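Local coordinates for sulfatase (Bacteroides fragilis CAG:558, PDB 6USS), which probably hydrolyses aryl sulfate esters as a calcium-dependent sulfatase of a gut bacterium, at residues A[125-129]-A[427-431]. The protein carries 1 engineered substitution. Numbering follows the deposited sequence.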
loop_
_atom_site.group_PDB
_atom_site.type_symbol
_atom_site.label_atom_id
_atom_site.label_comp_id
_atom_site.label_asym_id
_atom_site.label_seq_id
_atom_site.Cartn_x
_atom_site.Cartn_y
_atom_site.Cartn_z
ATOM N N ASN A 125 14.009 7.675 -35.879
ATOM C CA ASN A 125 13.262 6.884 -34.915
ATOM C C ASN A 125 13.820 7.146 -33.531
ATOM O O ASN A 125 15.037 7.199 -33.353
ATOM C CB ASN A 125 13.362 5.393 -35.215
ATOM C CG ASN A 125 12.747 5.043 -36.530
ATOM O OD1 ASN A 125 11.534 5.182 -36.704
ATOM N ND2 ASN A 125 13.577 4.618 -37.483
ATOM N N VAL A 126 12.933 7.304 -32.552
ATOM C CA VAL A 126 13.378 7.538 -31.183
ATOM C C VAL A 126 13.967 6.252 -30.618
ATOM O O VAL A 126 13.816 5.175 -31.211
ATOM C CB VAL A 126 12.225 8.062 -30.306
ATOM C CG1 VAL A 126 11.765 9.434 -30.800
ATOM C CG2 VAL A 126 11.079 7.099 -30.331
ATOM N N ALA A 127 14.648 6.350 -29.475
ATOM C CA ALA A 127 15.137 5.158 -28.790
ATOM C C ALA A 127 13.976 4.238 -28.444
ATOM O O ALA A 127 12.826 4.670 -28.309
ATOM C CB ALA A 127 15.884 5.534 -27.515
ATOM N N ASP A 128 14.279 2.946 -28.316
ATOM C CA ASP A 128 13.280 1.990 -27.833
ATOM C C ASP A 128 13.260 2.101 -26.315
ATOM O O ASP A 128 13.754 1.239 -25.586
ATOM C CB ASP A 128 13.593 0.576 -28.294
ATOM C CG ASP A 128 12.529 -0.426 -27.874
ATOM O OD1 ASP A 128 11.470 -0.016 -27.347
ATOM O OD2 ASP A 128 12.774 -1.637 -28.054
ATOM N N TRP A 129 12.662 3.190 -25.843
ATOM C CA TRP A 129 12.746 3.595 -24.453
ATOM C C TRP A 129 11.619 2.962 -23.617
ATOM O O TRP A 129 10.743 2.265 -24.129
ATOM C CB TRP A 129 12.756 5.124 -24.381
ATOM C CG TRP A 129 11.484 5.820 -24.802
ATOM C CD1 TRP A 129 11.067 6.099 -26.086
ATOM C CD2 TRP A 129 10.476 6.357 -23.930
ATOM N NE1 TRP A 129 9.858 6.774 -26.056
ATOM C CE2 TRP A 129 9.480 6.948 -24.748
ATOM C CE3 TRP A 129 10.324 6.402 -22.537
ATOM C CZ2 TRP A 129 8.348 7.570 -24.215
ATOM C CZ3 TRP A 129 9.194 7.021 -22.011
ATOM C CH2 TRP A 129 8.220 7.596 -22.851
ATOM N N PHE A 427 18.041 12.750 -23.838
ATOM C CA PHE A 427 16.685 12.830 -24.382
ATOM C C PHE A 427 16.713 12.335 -25.821
ATOM O O PHE A 427 16.662 13.133 -26.773
ATOM C CB PHE A 427 16.132 14.259 -24.304
ATOM C CG PHE A 427 14.649 14.356 -24.566
ATOM C CD1 PHE A 427 13.731 14.100 -23.550
ATOM C CD2 PHE A 427 14.168 14.715 -25.836
ATOM C CE1 PHE A 427 12.344 14.190 -23.790
ATOM C CE2 PHE A 427 12.787 14.810 -26.092
ATOM C CZ PHE A 427 11.878 14.542 -25.074
ATOM N N PRO A 428 16.799 11.037 -26.022
ATOM C CA PRO A 428 16.739 10.465 -27.374
ATOM C C PRO A 428 15.299 10.272 -27.841
ATOM O O PRO A 428 14.890 9.171 -28.223
ATOM C CB PRO A 428 17.465 9.127 -27.208
ATOM C CG PRO A 428 17.145 8.718 -25.787
ATOM C CD PRO A 428 16.940 10.001 -24.985
ATOM N N ASN A 429 14.517 11.352 -27.795
ATOM C CA ASN A 429 13.074 11.280 -27.955
ATOM C C ASN A 429 12.583 12.472 -28.767
ATOM O O ASN A 429 13.353 13.356 -29.146
ATOM C CB ASN A 429 12.383 11.244 -26.593
ATOM C CG ASN A 429 12.664 9.979 -25.849
ATOM O OD1 ASN A 429 13.717 9.841 -25.213
ATOM N ND2 ASN A 429 11.738 9.024 -25.936
ATOM N N HIS A 430 11.277 12.511 -29.023
ATOM C CA HIS A 430 10.674 13.622 -29.759
ATOM C C HIS A 430 9.506 14.170 -28.940
ATOM O O HIS A 430 8.413 13.588 -28.935
ATOM C CB HIS A 430 10.230 13.187 -31.154
ATOM C CG HIS A 430 10.151 14.308 -32.147
ATOM N ND1 HIS A 430 9.654 14.141 -33.425
ATOM C CD2 HIS A 430 10.510 15.610 -32.054
ATOM C CE1 HIS A 430 9.707 15.290 -34.072
ATOM N NE2 HIS A 430 10.224 16.197 -33.266
ATOM N N TRP A 431 9.747 15.289 -28.249
ATOM C CA TRP A 431 8.698 15.983 -27.521
ATOM C C TRP A 431 7.751 16.682 -28.494
ATOM O O TRP A 431 7.991 16.761 -29.702
ATOM C CB TRP A 431 9.296 16.988 -26.546
ATOM C CG TRP A 431 8.338 17.434 -25.513
ATOM C CD1 TRP A 431 7.554 16.639 -24.727
ATOM C CD2 TRP A 431 8.053 18.789 -25.129
ATOM N NE1 TRP A 431 6.792 17.415 -23.879
ATOM C CE2 TRP A 431 7.080 18.735 -24.102
ATOM C CE3 TRP A 431 8.524 20.040 -25.555
ATOM C CZ2 TRP A 431 6.566 19.878 -23.499
ATOM C CZ3 TRP A 431 8.013 21.175 -24.960
ATOM C CH2 TRP A 431 7.047 21.089 -23.935
#
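With chi1 of 67° placing its CG between backbone N and carbonyl carbon, Trp129 turns its indole toward Asn429, whose own CG lies anti to the carbonyl carbon (chi1 -67°) and carries the amide over one indole face. The two planes stand nearly upright to each other, 83° apart, and Asn429 ND2 lies over the five-membered ring on its NE1–CD1 side, 2.9 Å from Trp129 NE1. These two nitrogens are both donors and do not bond to each other; the carboxylate of Asp118 takes a hydrogen bond from each, NE1 on OD1 and ND2 on OD2, while Thr107 OG1 pairs with Asn429 OD1. Asp118 OD2 also receives the backbone N-H of His430, so one carboxylate gathers donors from both segments. Here the four-stranded antiparallel sheet near the C-terminus, as in other sulfatases, meets the alkaline-phosphatase-like part: the loop leaving its outer strand 422-427 packs on segment 125-129, which lies within the sulfatase family region. Both loops bend through inverse gamma turns, centred on Asp128 and Pro428. Between them runs a nearly straight backbone hydrogen bond, Ala127 N to Pro428 O (3.1 Å). Ala127 CB packs on Pro428 CG at 3.8 Å, and Val126 CG1 lies 3.6 Å from Asn429 CA.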